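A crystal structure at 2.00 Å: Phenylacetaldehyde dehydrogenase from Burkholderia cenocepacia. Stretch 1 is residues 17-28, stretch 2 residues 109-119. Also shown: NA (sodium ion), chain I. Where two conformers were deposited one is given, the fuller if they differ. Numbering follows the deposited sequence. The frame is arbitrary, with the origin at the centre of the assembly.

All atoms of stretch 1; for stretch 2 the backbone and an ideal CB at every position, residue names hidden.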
ATOM      1  N   PHE A  17      17.429  40.976  11.780  1.00 37.59           N
ATOM      2  CA  PHE A  17      15.997  41.003  12.105  1.00 36.52           C
ATOM      3  C   PHE A  17      15.786  40.414  13.468  1.00 34.64           C
ATOM      4  O   PHE A  17      16.454  39.461  13.818  1.00 34.40           O
ATOM      5  CB  PHE A  17      15.268  40.222  11.011  1.00 36.54           C
ATOM      6  CG  PHE A  17      15.187  40.999   9.732  1.00 37.24           C
ATOM      7  CD1 PHE A  17      14.352  42.123   9.658  1.00 38.82           C
ATOM      8  CD2 PHE A  17      16.017  40.697   8.662  1.00 36.59           C
ATOM      9  CE1 PHE A  17      14.298  42.911   8.514  1.00 40.19           C
ATOM     10  CE2 PHE A  17      15.970  41.477   7.520  1.00 39.34           C
ATOM     11  CZ  PHE A  17      15.111  42.586   7.440  1.00 39.91           C
ATOM     12  N   ALA A  18      14.870  40.978  14.244  1.00 32.44           N
ATOM     13  CA  ALA A  18      14.746  40.607  15.648  1.00 30.48           C
ATOM     14  C   ALA A  18      14.174  39.205  15.762  1.00 27.00           C
ATOM     15  O   ALA A  18      13.422  38.767  14.921  1.00 26.17           O
ATOM     16  CB  ALA A  18      13.851  41.595  16.379  1.00 32.51           C
ATOM     17  N   LEU A  19      14.537  38.510  16.825  1.00 25.08           N
ATOM     18  CA  LEU A  19      14.020  37.194  17.094  1.00 22.89           C
ATOM     19  C   LEU A  19      13.384  37.234  18.456  1.00 22.23           C
ATOM     20  O   LEU A  19      13.827  37.979  19.315  1.00 21.25           O
ATOM     21  CB  LEU A  19      15.157  36.187  17.136  1.00 22.50           C
ATOM     22  CG  LEU A  19      15.880  35.881  15.840  1.00 22.14           C
ATOM     23  CD1 LEU A  19      16.993  34.906  16.113  1.00 21.94           C
ATOM     24  CD2 LEU A  19      14.916  35.311  14.824  1.00 21.41           C
ATOM     25  N   LEU A  20      12.387  36.380  18.667  1.00 20.85           N
ATOM     26  CA  LEU A  20      11.825  36.241  19.994  1.00 21.31           C
ATOM     27  C   LEU A  20      12.911  35.771  20.938  1.00 21.41           C
ATOM     28  O   LEU A  20      13.794  34.982  20.567  1.00 20.83           O
ATOM     29  CB  LEU A  20      10.647  35.253  20.007  1.00 20.63           C
ATOM     30  CG  LEU A  20       9.384  35.673  19.254  1.00 20.79           C
ATOM     31  CD1 LEU A  20       8.389  34.544  19.308  1.00 20.59           C
ATOM     32  CD2 LEU A  20       8.764  36.922  19.845  1.00 22.76           C
ATOM     33  N   ASP A  21      12.790  36.185  22.190  1.00 22.02           N
ATOM     34  CA  ASP A  21      13.617  35.626  23.247  1.00 22.83           C
ATOM     35  C   ASP A  21      13.554  34.098  23.279  1.00 21.58           C
ATOM     36  O   ASP A  21      14.592  33.429  23.469  1.00 21.24           O
ATOM     37  CB  ASP A  21      13.203  36.181  24.611  1.00 24.47           C
ATOM     38  CG  ASP A  21      13.568  37.642  24.796  1.00 26.34           C
ATOM     39  OD1 ASP A  21      14.331  38.221  23.981  1.00 26.61           O
ATOM     40  OD2 ASP A  21      13.101  38.220  25.815  1.00 28.98           O
ATOM     41  N   ALA A  22      12.359  33.522  23.115  1.00 20.84           N
ATOM     42  CA  ALA A  22      12.212  32.068  23.180  1.00 19.83           C
ATOM     43  C   ALA A  22      13.046  31.388  22.076  1.00 19.30           C
ATOM     44  O   ALA A  22      13.641  30.335  22.309  1.00 19.58           O
ATOM     45  CB  ALA A  22      10.745  31.644  23.087  1.00 19.89           C
ATOM     46  N   THR A  23      13.025  31.976  20.887  1.00 18.65           N
ATOM     47  CA  THR A  23      13.718  31.461  19.734  1.00 18.01           C
ATOM     48  C   THR A  23      15.211  31.466  20.021  1.00 18.36           C
ATOM     49  O   THR A  23      15.902  30.467  19.802  1.00 17.65           O
ATOM     50  CB  THR A  23      13.438  32.321  18.482  1.00 17.83           C
ATOM     51  OG1 THR A  23      12.026  32.397  18.229  1.00 18.09           O
ATOM     52  CG2 THR A  23      14.143  31.728  17.259  1.00 17.25           C
ATOM     53  N   ARG A  24      15.699  32.580  20.558  1.00 19.71           N
ATOM     54  CA  ARG A  24      17.109  32.703  20.916  0.50 20.60           C
ATOM     55  C   ARG A  24      17.508  31.653  21.966  1.00 20.63           C
ATOM     56  O   ARG A  24      18.549  31.016  21.859  1.00 21.36           O
ATOM     57  CB  ARG A  24      17.450  34.137  21.379  0.50 21.97           C
ATOM     58  CG  ARG A  24      17.553  35.120  20.212  0.50 22.31           C
ATOM     59  CD  ARG A  24      18.149  36.470  20.644  0.50 24.04           C
ATOM     60  NE  ARG A  24      17.802  37.554  19.726  0.50 24.36           N
ATOM     61  CZ  ARG A  24      18.368  37.760  18.536  0.50 24.17           C
ATOM     62  NH1 ARG A  24      19.339  36.966  18.086  0.50 23.84           N
ATOM     63  NH2 ARG A  24      17.951  38.766  17.789  0.50 24.36           N
ATOM     64  N   ALA A  25      16.680  31.468  22.969  1.00 20.72           N
ATOM     65  CA  ALA A  25      16.958  30.479  24.017  1.00 21.27           C
ATOM     66  C   ALA A  25      17.007  29.072  23.449  1.00 19.56           C
ATOM     67  O   ALA A  25      17.838  28.268  23.849  1.00 19.16           O
ATOM     68  CB  ALA A  25      15.902  30.549  25.139  1.00 21.67           C
ATOM     69  N   PHE A  26      16.078  28.756  22.552  1.00 18.26           N
ATOM     70  CA  PHE A  26      16.077  27.440  21.966  1.00 17.24           C
ATOM     71  C   PHE A  26      17.349  27.223  21.154  1.00 17.41           C
ATOM     72  O   PHE A  26      17.967  26.179  21.253  1.00 17.64           O
ATOM     73  CB  PHE A  26      14.846  27.250  21.072  1.00 16.41           C
ATOM     74  CG  PHE A  26      14.821  25.925  20.357  1.00 15.35           C
ATOM     75  CD1 PHE A  26      14.450  24.766  21.004  1.00 15.50           C
ATOM     76  CD2 PHE A  26      15.157  25.858  19.036  1.00 15.61           C
ATOM     77  CE1 PHE A  26      14.429  23.548  20.346  1.00 15.12           C
ATOM     78  CE2 PHE A  26      15.123  24.651  18.352  1.00 15.02           C
ATOM     79  CZ  PHE A  26      14.743  23.496  19.009  1.00 15.05           C
ATOM     80  N   LEU A  27      17.743  28.214  20.372  1.00 18.27           N
ATOM     81  CA  LEU A  27      18.971  28.089  19.596  1.00 18.72           C
ATOM     82  C   LEU A  27      20.231  27.956  20.445  1.00 19.50           C
ATOM     83  O   LEU A  27      21.138  27.214  20.098  1.00 19.27           O
ATOM     84  CB  LEU A  27      19.145  29.258  18.649  1.00 19.58           C
ATOM     85  CG  LEU A  27      18.105  29.357  17.534  1.00 20.32           C
ATOM     86  CD1 LEU A  27      18.321  30.657  16.764  1.00 21.41           C
ATOM     87  CD2 LEU A  27      18.163  28.167  16.616  1.00 20.27           C
ATOM     88  N   ALA A  28      20.289  28.684  21.536  1.00 19.69           N
ATOM     89  CA  ALA A  28      21.491  28.690  22.374  1.00 20.89           C
ATOM     90  C   ALA A  28      21.706  27.378  23.146  1.00 20.26           C
ATOM     91  O   ALA A  28      22.816  27.023  23.402  1.00 20.70           O
ATOM     92  CB  ALA A  28      21.434  29.839  23.356  1.00 21.72           C
ATOM     93  N   UNK A 109       3.350  29.761  17.927  1.00 11.71           N
ATOM     94  CA  UNK A 109       3.429  29.790  16.473  1.00 11.59           C
ATOM     95  C   UNK A 109       4.541  30.693  15.929  1.00 11.81           C
ATOM     96  O   UNK A 109       5.249  30.311  15.008  1.00 11.50           O
ATOM     97  CB  UNK A 109       2.084  30.247  15.905  1.00 11.59           C
ATOM     98  N   UNK A 110       4.736  31.873  16.496  1.00 12.19           N
ATOM     99  CA  UNK A 110       5.806  32.765  15.979  1.00 12.56           C
ATOM    100  C   UNK A 110       7.194  32.164  16.188  1.00 12.44           C
ATOM    101  O   UNK A 110       8.010  32.160  15.284  1.00 12.11           O
ATOM    102  CB  UNK A 110       5.736  34.132  16.662  1.00 12.56           C
ATOM    103  N   UNK A 111       7.440  31.604  17.382  1.00 12.37           N
ATOM    104  CA  UNK A 111       8.711  30.957  17.635  1.00 12.58           C
ATOM    105  C   UNK A 111       8.967  29.795  16.656  1.00 11.95           C
ATOM    106  O   UNK A 111      10.032  29.666  16.095  1.00 11.83           O
ATOM    107  CB  UNK A 111       8.754  30.453  19.079  1.00 12.58           C
ATOM    108  N   UNK A 112       7.966  28.953  16.467  1.00 11.61           N
ATOM    109  CA  UNK A 112       8.103  27.851  15.506  1.00 11.23           C
ATOM    110  C   UNK A 112       8.373  28.337  14.111  1.00 11.10           C
ATOM    111  O   UNK A 112       9.188  27.751  13.393  1.00 10.99           O
ATOM    112  CB  UNK A 112       6.842  26.985  15.502  1.00 11.23           C
ATOM    113  N   UNK A 113       7.730  29.428  13.724  1.00 11.28           N
ATOM    114  CA  UNK A 113       7.953  30.024  12.399  1.00 11.36           C
ATOM    115  C   UNK A 113       9.361  30.564  12.253  1.00 11.76           C
ATOM    116  O   UNK A 113       9.993  30.373  11.230  1.00 11.57           O
ATOM    117  CB  UNK A 113       6.945  31.146  12.142  1.00 11.36           C
ATOM    118  N   UNK A 114       9.865  31.222  13.286  1.00 12.09           N
ATOM    119  CA  UNK A 114      11.254  31.733  13.258  1.00 12.40           C
ATOM    120  C   UNK A 114      12.268  30.571  13.153  1.00 12.56           C
ATOM    121  O   UNK A 114      13.217  30.632  12.370  1.00 12.59           O
ATOM    122  CB  UNK A 114      11.538  32.563  14.511  1.00 12.40           C
ATOM    123  N   UNK A 115      12.054  29.529  13.942  1.00 12.30           N
ATOM    124  CA  UNK A 115      12.946  28.398  13.905  1.00 12.54           C
ATOM    125  C   UNK A 115      12.923  27.836  12.496  1.00 12.57           C
ATOM    126  O   UNK A 115      13.971  27.528  11.912  1.00 12.62           O
ATOM    127  CB  UNK A 115      12.554  27.341  14.939  1.00 12.54           C
ATOM    128  N   UNK A 116      11.727  27.664  11.956  1.00 12.35           N
ATOM    129  CA  UNK A 116      11.597  27.070  10.639  1.00 12.78           C
ATOM    130  C   UNK A 116      12.250  27.942   9.571  1.00 12.81           C
ATOM    131  O   UNK A 116      12.944  27.426   8.670  1.00 12.88           O
ATOM    132  CB  UNK A 116      10.121  26.842  10.306  1.00 12.78           C
ATOM    133  N   UNK A 117      12.066  29.255   9.673  1.00 12.54           N
ATOM    134  CA  UNK A 117      12.664  30.177   8.702  1.00 12.96           C
ATOM    135  C   UNK A 117      14.198  30.135   8.788  1.00 12.93           C
ATOM    136  O   UNK A 117      14.881  30.129   7.754  1.00 12.91           O
ATOM    137  CB  UNK A 117      12.159  31.602   8.939  1.00 12.96           C
ATOM    138  N   UNK A 118      14.733  30.099  10.003  1.00 12.66           N
ATOM    139  CA  UNK A 118      16.184  30.064  10.159  1.00 12.86           C
ATOM    140  C   UNK A 118      16.806  28.759   9.657  1.00 12.80           C
ATOM    141  O   UNK A 118      17.930  28.750   9.164  1.00 13.12           O
ATOM    142  CB  UNK A 118      16.548  30.272  11.630  1.00 12.86           C
ATOM    143  N   UNK A 119      16.114  27.659   9.861  1.00 12.52           N
ATOM    144  CA  UNK A 119      16.662  26.321   9.605  1.00 12.63           C
ATOM    145  C   UNK A 119      16.453  25.950   8.154  1.00 12.21           C
ATOM    146  O   UNK A 119      17.361  25.428   7.510  1.00 12.42           O
ATOM    147  CB  UNK A 119      16.016  25.276  10.517  1.00 12.63           C
TER
HETATM  148 NA    NA I 605      19.079  23.823   8.110  1.00 15.28          NA

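Stretch 2 is helical throughout, with phi near -65° and psi near -40° except at 119, where phi is -86°, so helix-compatible residues are expected at each position. Its axis crosses that of helix 21-28 at 50°, with a closest approach of 9.1 Å.

Position 109 points away, and stretch 1 leaves its ideal CB free. Many residues would suit. It is Ala109.

Position 110 points sideways. Its ideal CB lies 3.8 Å from Leu20 CD1, so a side chain with an aliphatic base would fit, whether it ends in a methyl or a polar group. The residue is Arg110. Its CG packs on Leu20 CD1 at 3.5 Å, while the guanidinium lies near position 114 of its own helix.

Position 111 is the backbone point nearest stretch 1, its CA 5.5 Å from Thr23 CA. The ideal CB is 3.9 Å from Thr23 OG1, 4.1 Å from Leu20 CD1 and 4.6 Å from Ala22 CB. A medium or long side chain, apolar or polar, could pass beside Ala22. Glu111 is deposited, with chi1 and chi2 both t. Its CG lies 3.6 Å from Thr23 OG1, and its OE1 lies 3.6 Å from Ala22 CB. Water 1 bridges the stretches, donating to Glu111 OE2 at 2.5 Å and to Ala22 O at 3.0 Å.

Positions 112 and 113 have nothing of stretch 1 within 5.5 Å of their ideal CB atoms, so the visible atoms hardly restrict them. They are Leu112 and Ala113, and neither contacts stretch 1.

Position 114 points toward stretch 1. Its ideal CB is 3.8 Å from Thr23 OG1 and 4.4 Å from Leu19 CD2. The hydroxyl and the free backbone N of Leu20, just before the helix, invite an acceptor; Glu or Gln would reach, and a shorter Asp or Asn is less certain. The residue is Glu114. Its OE1 accepts from Leu20 N at 2.9 Å and from Thr23 OG1 at 2.6 Å. Its OE2 takes a hydrogen bond from Arg110 NE at 2.8 Å, part of a salt bridge that helps hold the carboxylate in place.

Position 115 points sideways, its ideal CB 5.0 Å from Phe26 CE2 and 5.2 Å from Thr23 CG2. These carbon neighbours favour Leu, Ile or Met. Ile115 is found. Its CD1 approaches Phe26 CD2 to 3.7 Å, obliquely to the ring.

Positions 116 and 117 are out of reach and open to many choices. They are Glu116 and Ser117.

Position 118 points toward stretch 1, but its ideal CB is still 5.4 Å from Leu27 CD1. A longer apolar side chain can close that gap. Leu118 does so: its CD1 lies 3.8 Å from Leu27 CD1 and 4.0 Å from Leu19 CD1. With Glu111, Glu114 and Ile115, it surrounds the side chain of Thr23.

Position 119 points sideways without touching stretch 1, but the sodium ion lies nearby, so an oxygen ligand would suit. Asp119 binds NA through OD1 at 2.3 Å and through its backbone O at 2.4 Å.

Stretch 2 109-119: ARELAEIESLD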
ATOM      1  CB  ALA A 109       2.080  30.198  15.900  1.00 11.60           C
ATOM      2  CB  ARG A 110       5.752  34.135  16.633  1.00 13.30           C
ATOM      3  CG  ARG A 110       6.842  35.061  16.178  1.00 13.97           C
ATOM      4  CD  ARG A 110       6.775  35.369  14.672  1.00 14.03           C
ATOM      5  NE  ARG A 110       7.946  36.129  14.246  1.00 14.69           N
ATOM      6  CZ  ARG A 110       8.040  36.785  13.095  1.00 15.20           C
ATOM      7  NH1 ARG A 110       7.061  36.742  12.230  1.00 15.35           N
ATOM      8  NH2 ARG A 110       9.120  37.495  12.811  1.00 15.77           N
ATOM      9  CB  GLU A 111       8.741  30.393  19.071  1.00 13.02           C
ATOM     10  CG  GLU A 111      10.026  29.659  19.373  1.00 13.34           C
ATOM     11  CD  GLU A 111       9.968  28.898  20.683  1.00 13.82           C
ATOM     12  OE1 GLU A 111       8.928  28.975  21.397  1.00 14.19           O
ATOM     13  OE2 GLU A 111      10.948  28.184  20.949  1.00 14.14           O
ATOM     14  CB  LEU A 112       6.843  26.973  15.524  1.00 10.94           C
ATOM     15  CG  LEU A 112       6.704  26.073  16.792  1.00 10.89           C
ATOM     16  CD1 LEU A 112       5.303  25.507  16.918  1.00 10.70           C
ATOM     17  CD2 LEU A 112       7.710  24.965  16.734  1.00 10.88           C
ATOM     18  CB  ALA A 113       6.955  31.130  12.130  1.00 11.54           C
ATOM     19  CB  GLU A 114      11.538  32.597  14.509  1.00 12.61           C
ATOM     20  CG  GLU A 114      10.738  33.909  14.483  1.00 12.79           C
ATOM     21  CD  GLU A 114      10.973  34.837  15.649  1.00 13.18           C
ATOM     22  OE1 GLU A 114      11.671  34.467  16.623  1.00 13.10           O
ATOM     23  OE2 GLU A 114      10.426  35.971  15.571  1.00 13.49           O
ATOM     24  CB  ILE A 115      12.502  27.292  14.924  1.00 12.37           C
ATOM     25  CG1 ILE A 115      12.712  27.789  16.328  1.00 12.72           C
ATOM     26  CG2 ILE A 115      13.255  25.992  14.683  1.00 12.40           C
ATOM     27  CD1 ILE A 115      12.023  26.970  17.397  1.00 12.81           C
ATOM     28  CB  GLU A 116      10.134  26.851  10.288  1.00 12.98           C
ATOM     29  CG  GLU A 116       9.926  25.892   9.148  1.00 13.38           C
ATOM     30  CD  GLU A 116       9.913  24.434   9.597  1.00 14.06           C
ATOM     31  OE1 GLU A 116      10.855  24.017  10.327  1.00 15.21           O
ATOM     32  OE2 GLU A 116       8.951  23.735   9.254  1.00 13.61           O
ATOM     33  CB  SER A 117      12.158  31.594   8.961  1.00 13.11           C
ATOM     34  OG  SER A 117      12.700  32.497   8.049  1.00 13.55           O
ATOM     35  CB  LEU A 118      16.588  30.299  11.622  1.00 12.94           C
ATOM     36  CG  LEU A 118      16.256  31.686  12.164  1.00 13.25           C
ATOM     37  CD1 LEU A 118      16.427  31.758  13.677  1.00 13.33           C
ATOM     38  CD2 LEU A 118      17.112  32.742  11.484  1.00 13.48           C
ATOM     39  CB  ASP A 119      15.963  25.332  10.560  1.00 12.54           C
ATOM     40  CG  ASP A 119      16.596  23.965  10.592  1.00 13.11           C
ATOM     41  OD1 ASP A 119      17.695  23.767   9.998  1.00 13.69           O
ATOM     42  OD2 ASP A 119      15.971  23.045  11.209  1.00 12.53           O
TER
HETATM   43  O   HOH W   1      11.926  28.086  23.297  1.00 17.70           O
HETATM   44  O   HOH W   2      21.188  22.682   8.363  1.00 11.05           O
HETATM   45  O   HOH W   3      19.885  24.375   5.952  1.00 19.36           O
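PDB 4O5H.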